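SRPBCC family protein (Bacillus thuringiensis serovar konkukian, PDB 3F08) is of unknown function but, as a member of the polyketide cyclase/dehydrase and lipid transport family with a Bet v 1-like fold, probably binds a hydrophobic ligand. Local coordinates at residues 38-42 against 43-47; 24-27 against 28-31. The protein carries 5 engineered substitutions. One frame throughout, in Å; residues are numbered along the deposited sequence.

Contact 1: residues 38-42 against 43-47; sequences KLTEG and GRVRH
K38 and H47 exchange two backbone hydrogen bonds and T40 and V45 two more, pairing strands 38-40 and 45-47 as antiparallel neighbours joined by a tight turn through G42 and G43. Residues R44 and V45 both face T40, a classic beta bulge. The carbonyl of T40 takes the amides of G43 and V45 from opposite faces of its plane. E41 O likewise takes two donors, both from R44: the backbone amide reaches it from one face, and the side-chain NE, folded back by a bend at chi3 (-74°), makes a straight bond from NE to E41 O of 2.9 Å, nearly in the guanidinium plane. OE1 of E41 lies over the face of that guanidinium, 4.3 Å above the plane; with no N-H pointing at it, any attraction is probably one of charge only, and OE1 forms its salt bridge with R59. The extended E41 chain runs obliquely past V45, with OE2 3.6 Å from V45 CG2. On the same face T40 meets H47 at about a right angle, OG1 3.1 Å from CE1 in the plane of the ring. L39 lies on the other face, its CD2 3.9 Å from R46 CB. Strand 55-64 flanks the hairpin beyond strand 45-49, touched by V45 and H47, while the R44 guanidinium bonds to carbonyl oxygens of W18 and Q19 on helix 14-21 of the second subunit.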
loop_
_atom_site.group_PDB
_atom_site.type_symbol
_atom_site.label_atom_id
_atom_site.label_comp_id
_atom_site.label_asym_id
_atom_site.label_seq_id
_atom_site.Cartn_x
_atom_site.Cartn_y
_atom_site.Cartn_z
ATOM N N LYS B 38 -5.844 7.527 -10.753
ATOM C CA LYS B 38 -5.051 6.455 -11.355
ATOM C C LYS B 38 -3.795 6.223 -10.519
ATOM O O LYS B 38 -3.292 7.141 -9.875
ATOM C CB LYS B 38 -4.626 6.820 -12.785
ATOM C CG LYS B 38 -5.764 6.935 -13.781
ATOM C CD LYS B 38 -6.485 5.610 -13.979
ATOM C CE LYS B 38 -7.623 5.766 -14.982
ATOM N NZ LYS B 38 -8.396 4.500 -15.161
ATOM N N LEU B 39 -3.281 5.000 -10.541
ATOM C CA LEU B 39 -2.085 4.678 -9.773
ATOM C C LEU B 39 -0.849 4.491 -10.651
ATOM O O LEU B 39 -0.947 3.990 -11.773
ATOM C CB LEU B 39 -2.303 3.387 -8.970
ATOM C CG LEU B 39 -3.425 3.305 -7.930
ATOM C CD1 LEU B 39 -3.610 1.853 -7.526
ATOM C CD2 LEU B 39 -3.103 4.162 -6.711
ATOM N N THR B 40 0.310 4.906 -10.137
ATOM C CA THR B 40 1.569 4.717 -10.848
ATOM C C THR B 40 2.550 4.107 -9.856
ATOM O O THR B 40 2.197 3.873 -8.697
ATOM C CB THR B 40 2.155 6.041 -11.413
ATOM O OG1 THR B 40 2.346 6.986 -10.358
ATOM C CG2 THR B 40 1.225 6.624 -12.457
ATOM N N GLU B 41 3.766 3.828 -10.312
ATOM C CA GLU B 41 4.773 3.227 -9.446
ATOM C C GLU B 41 4.285 1.947 -8.750
ATOM O O GLU B 41 4.481 1.755 -7.543
ATOM C CB GLU B 41 5.250 4.262 -8.419
ATOM C CG GLU B 41 6.129 5.338 -9.048
ATOM C CD GLU B 41 6.901 6.154 -8.031
ATOM O OE1 GLU B 41 7.425 5.570 -7.058
ATOM O OE2 GLU B 41 7.000 7.379 -8.218
ATOM N N GLY B 42 3.645 1.077 -9.526
ATOM C CA GLY B 42 3.150 -0.179 -8.996
ATOM C C GLY B 42 2.021 -0.058 -7.984
ATOM O O GLY B 42 1.655 -1.050 -7.349
ATOM N N GLY B 43 1.468 1.143 -7.834
ATOM C CA GLY B 43 0.382 1.352 -6.890
ATOM C C GLY B 43 0.740 2.227 -5.699
ATOM O O GLY B 43 -0.091 2.443 -4.809
ATOM N N ARG B 44 1.970 2.739 -5.686
ATOM C CA ARG B 44 2.456 3.590 -4.596
ATOM C C ARG B 44 2.139 5.077 -4.754
ATOM O O ARG B 44 2.255 5.845 -3.801
ATOM C CB ARG B 44 3.974 3.435 -4.452
ATOM C CG ARG B 44 4.430 2.127 -3.840
ATOM C CD ARG B 44 5.945 1.983 -3.947
ATOM N NE ARG B 44 6.351 1.667 -5.315
ATOM C CZ ARG B 44 7.605 1.458 -5.703
ATOM N NH1 ARG B 44 8.600 1.538 -4.833
ATOM N NH2 ARG B 44 7.862 1.140 -6.962
ATOM N N VAL B 45 1.752 5.486 -5.954
ATOM C CA VAL B 45 1.462 6.887 -6.200
ATOM C C VAL B 45 0.098 7.030 -6.861
ATOM O O VAL B 45 -0.239 6.272 -7.776
ATOM C CB VAL B 45 2.564 7.507 -7.107
ATOM C CG1 VAL B 45 2.217 8.942 -7.469
ATOM C CG2 VAL B 45 3.913 7.467 -6.382
ATOM N N ARG B 46 -0.699 7.978 -6.381
ATOM C CA ARG B 46 -2.008 8.186 -6.970
ATOM C C ARG B 46 -2.104 9.567 -7.595
ATOM O O ARG B 46 -1.636 10.559 -7.033
ATOM C CB ARG B 46 -3.131 7.983 -5.931
ATOM C CG ARG B 46 -3.175 8.982 -4.789
ATOM C CD ARG B 46 -4.250 8.583 -3.783
ATOM N NE ARG B 46 -4.314 9.489 -2.634
ATOM C CZ ARG B 46 -5.036 9.260 -1.540
ATOM N NH1 ARG B 46 -5.764 8.151 -1.438
ATOM N NH2 ARG B 46 -5.030 10.136 -0.541
ATOM N N HIS B 47 -2.689 9.609 -8.787
ATOM C CA HIS B 47 -2.877 10.851 -9.518
ATOM C C HIS B 47 -4.350 11.177 -9.433
ATOM O O HIS B 47 -5.185 10.474 -10.001
ATOM C CB HIS B 47 -2.466 10.688 -10.984
ATOM C CG HIS B 47 -0.987 10.581 -11.185
ATOM N ND1 HIS B 47 -0.240 9.537 -10.682
ATOM C CD2 HIS B 47 -0.114 11.397 -11.821
ATOM C CE1 HIS B 47 1.030 9.715 -10.998
ATOM N NE2 HIS B 47 1.134 10.836 -11.689
#

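Contact 2: residues 24-27 against 28-31; sequences FNSL and PDWL
The loop between helix 14-21 and strand 36-40 makes a compact turn at S26-L31, where one carbonyl after another is taken by an amide three or four residues on. The amide of D29 bonds to S26 O at 2.8 Å, and L27 O accepts two donors, the amides of W30 and L31. These two arrive differently: W30 N stands well above the carbonyl plane, whereas L31 N, 2.7 Å from L27 O, meets it almost head-on, at a C=O...N angle of 175°, although the bond is bent at the hydrogen (138°). P28 follows L27 with no amide hydrogen to give, and the peptide link itself sets L27 CB 3.4 Å from P28 CD.

Among the side chains, L27 sends CD2 against the indole of W30, 3.4 Å from CZ2, the two chains crossing at a slant, and the same methyl reaches L31 CD2 at 4.0 Å. The indole is swung back over the turn because its CG sits between the backbone N and carbonyl carbon (chi1 55°); this brings L27 O over one ring face and W30 CD1 to 3.3 Å from S26 O. At the more exposed side S26 OG and D29 OD2 share a water, held at 3.1 Å by OG and only weakly by the carboxylate.

Together these contacts divide the turn by chemistry. Buried L27, W30 and L31 pack through carbon, the backbone oxygens of S26 and L27 are satisfied within the turn itself, and the carboxylate of D29 keeps to the exposed side, where solvent can probably stabilise its charge.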
loop_
_atom_site.group_PDB
_atom_site.type_symbol
_atom_site.label_atom_id
_atom_site.label_comp_id
_atom_site.label_asym_id
_atom_site.label_seq_id
_atom_site.Cartn_x
_atom_site.Cartn_y
_atom_site.Cartn_z
ATOM N N PHE B 24 -6.239 2.943 -1.874
ATOM C CA PHE B 24 -5.517 4.176 -2.118
ATOM C C PHE B 24 -6.021 4.862 -3.388
ATOM O O PHE B 24 -6.030 6.089 -3.475
ATOM C CB PHE B 24 -4.019 3.886 -2.211
ATOM C CG PHE B 24 -3.156 5.112 -2.123
ATOM C CD1 PHE B 24 -3.285 5.995 -1.051
ATOM C CD2 PHE B 24 -2.206 5.378 -3.101
ATOM C CE1 PHE B 24 -2.474 7.133 -0.954
ATOM C CE2 PHE B 24 -1.384 6.507 -3.020
ATOM C CZ PHE B 24 -1.522 7.386 -1.943
ATOM N N ASN B 25 -6.461 4.072 -4.364
ATOM C CA ASN B 25 -6.970 4.639 -5.614
ATOM C C ASN B 25 -8.489 4.779 -5.610
ATOM O O ASN B 25 -9.093 5.068 -6.642
ATOM C CB ASN B 25 -6.578 3.762 -6.808
ATOM C CG ASN B 25 -6.668 4.512 -8.126
ATOM O OD1 ASN B 25 -7.339 4.079 -9.068
ATOM N ND2 ASN B 25 -5.991 5.646 -8.196
ATOM N N SER B 26 -9.106 4.607 -4.448
ATOM C CA SER B 26 -10.563 4.661 -4.372
ATOM C C SER B 26 -11.254 5.972 -3.996
ATOM O O SER B 26 -12.467 5.989 -3.812
ATOM C CB SER B 26 -11.053 3.547 -3.443
ATOM O OG SER B 26 -10.602 2.291 -3.923
ATOM N N LEU B 27 -10.512 7.069 -3.900
ATOM C CA LEU B 27 -11.137 8.339 -3.536
ATOM C C LEU B 27 -12.379 8.701 -4.354
ATOM O O LEU B 27 -13.329 9.271 -3.821
ATOM C CB LEU B 27 -10.125 9.487 -3.619
ATOM C CG LEU B 27 -9.019 9.480 -2.553
ATOM C CD1 LEU B 27 -8.133 10.700 -2.732
ATOM C CD2 LEU B 27 -9.634 9.466 -1.149
ATOM N N PRO B 28 -12.381 8.399 -5.663
ATOM C CA PRO B 28 -13.592 8.761 -6.411
ATOM C C PRO B 28 -14.822 7.938 -6.052
ATOM O O PRO B 28 -15.940 8.283 -6.447
ATOM C CB PRO B 28 -13.169 8.621 -7.884
ATOM C CG PRO B 28 -11.954 7.762 -7.849
ATOM C CD PRO B 28 -11.253 8.133 -6.571
ATOM N N ASP B 29 -14.629 6.864 -5.289
ATOM C CA ASP B 29 -15.758 6.046 -4.866
ATOM C C ASP B 29 -16.497 6.714 -3.706
ATOM O O ASP B 29 -17.575 6.269 -3.322
ATOM C CB ASP B 29 -15.312 4.651 -4.419
ATOM C CG ASP B 29 -14.849 3.784 -5.569
ATOM O OD1 ASP B 29 -15.266 4.046 -6.713
ATOM O OD2 ASP B 29 -14.082 2.828 -5.320
ATOM N N TRP B 30 -15.919 7.761 -3.124
ATOM C CA TRP B 30 -16.591 8.436 -2.018
ATOM C C TRP B 30 -16.401 9.945 -1.959
ATOM O O TRP B 30 -17.007 10.613 -1.125
ATOM C CB TRP B 30 -16.199 7.807 -0.672
ATOM C CG TRP B 30 -14.725 7.743 -0.374
ATOM C CD1 TRP B 30 -13.816 6.881 -0.908
ATOM C CD2 TRP B 30 -14.014 8.532 0.588
ATOM N NE1 TRP B 30 -12.584 7.076 -0.334
ATOM C CE2 TRP B 30 -12.680 8.085 0.589
ATOM C CE3 TRP B 30 -14.381 9.576 1.454
ATOM C CZ2 TRP B 30 -11.701 8.644 1.426
ATOM C CZ3 TRP B 30 -13.412 10.131 2.286
ATOM C CH2 TRP B 30 -12.086 9.661 2.264
ATOM N N LEU B 31 -15.571 10.478 -2.849
ATOM C CA LEU B 31 -15.315 11.918 -2.926
ATOM C C LEU B 31 -15.808 12.402 -4.291
ATOM O O LEU B 31 -15.163 12.172 -5.312
ATOM C CB LEU B 31 -13.815 12.192 -2.791
ATOM C CG LEU B 31 -13.273 12.933 -1.566
ATOM C CD1 LEU B 31 -13.892 12.381 -0.307
ATOM C CD2 LEU B 31 -11.755 12.800 -1.521
HETATM O O HOH W 1 -11.180 1.975 -6.969
#

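Following the chain from its N terminus, helix 14-21 gives way to contact 2, a turn that closes on itself between S26 and L31; contact 1 then closes the hairpin of strands 36-40 and 45-49. The two stand in series, without nesting or crossing, their centres about 13 Å apart, yet they meet in space. R46 reaches back from the hairpin so that its NH1 probably bonds to F24 O and its CZ packs on L27 CD1, while its NH2 is salt-bridged to E58 on strand 55-64; L39 lies against N25. The loop is thereby tied to the hairpin, whose strand 36-40 is outermost in this chain's sheet, and both contacts border the second subunit, where G42 of that subunit packs on S26 and on L39.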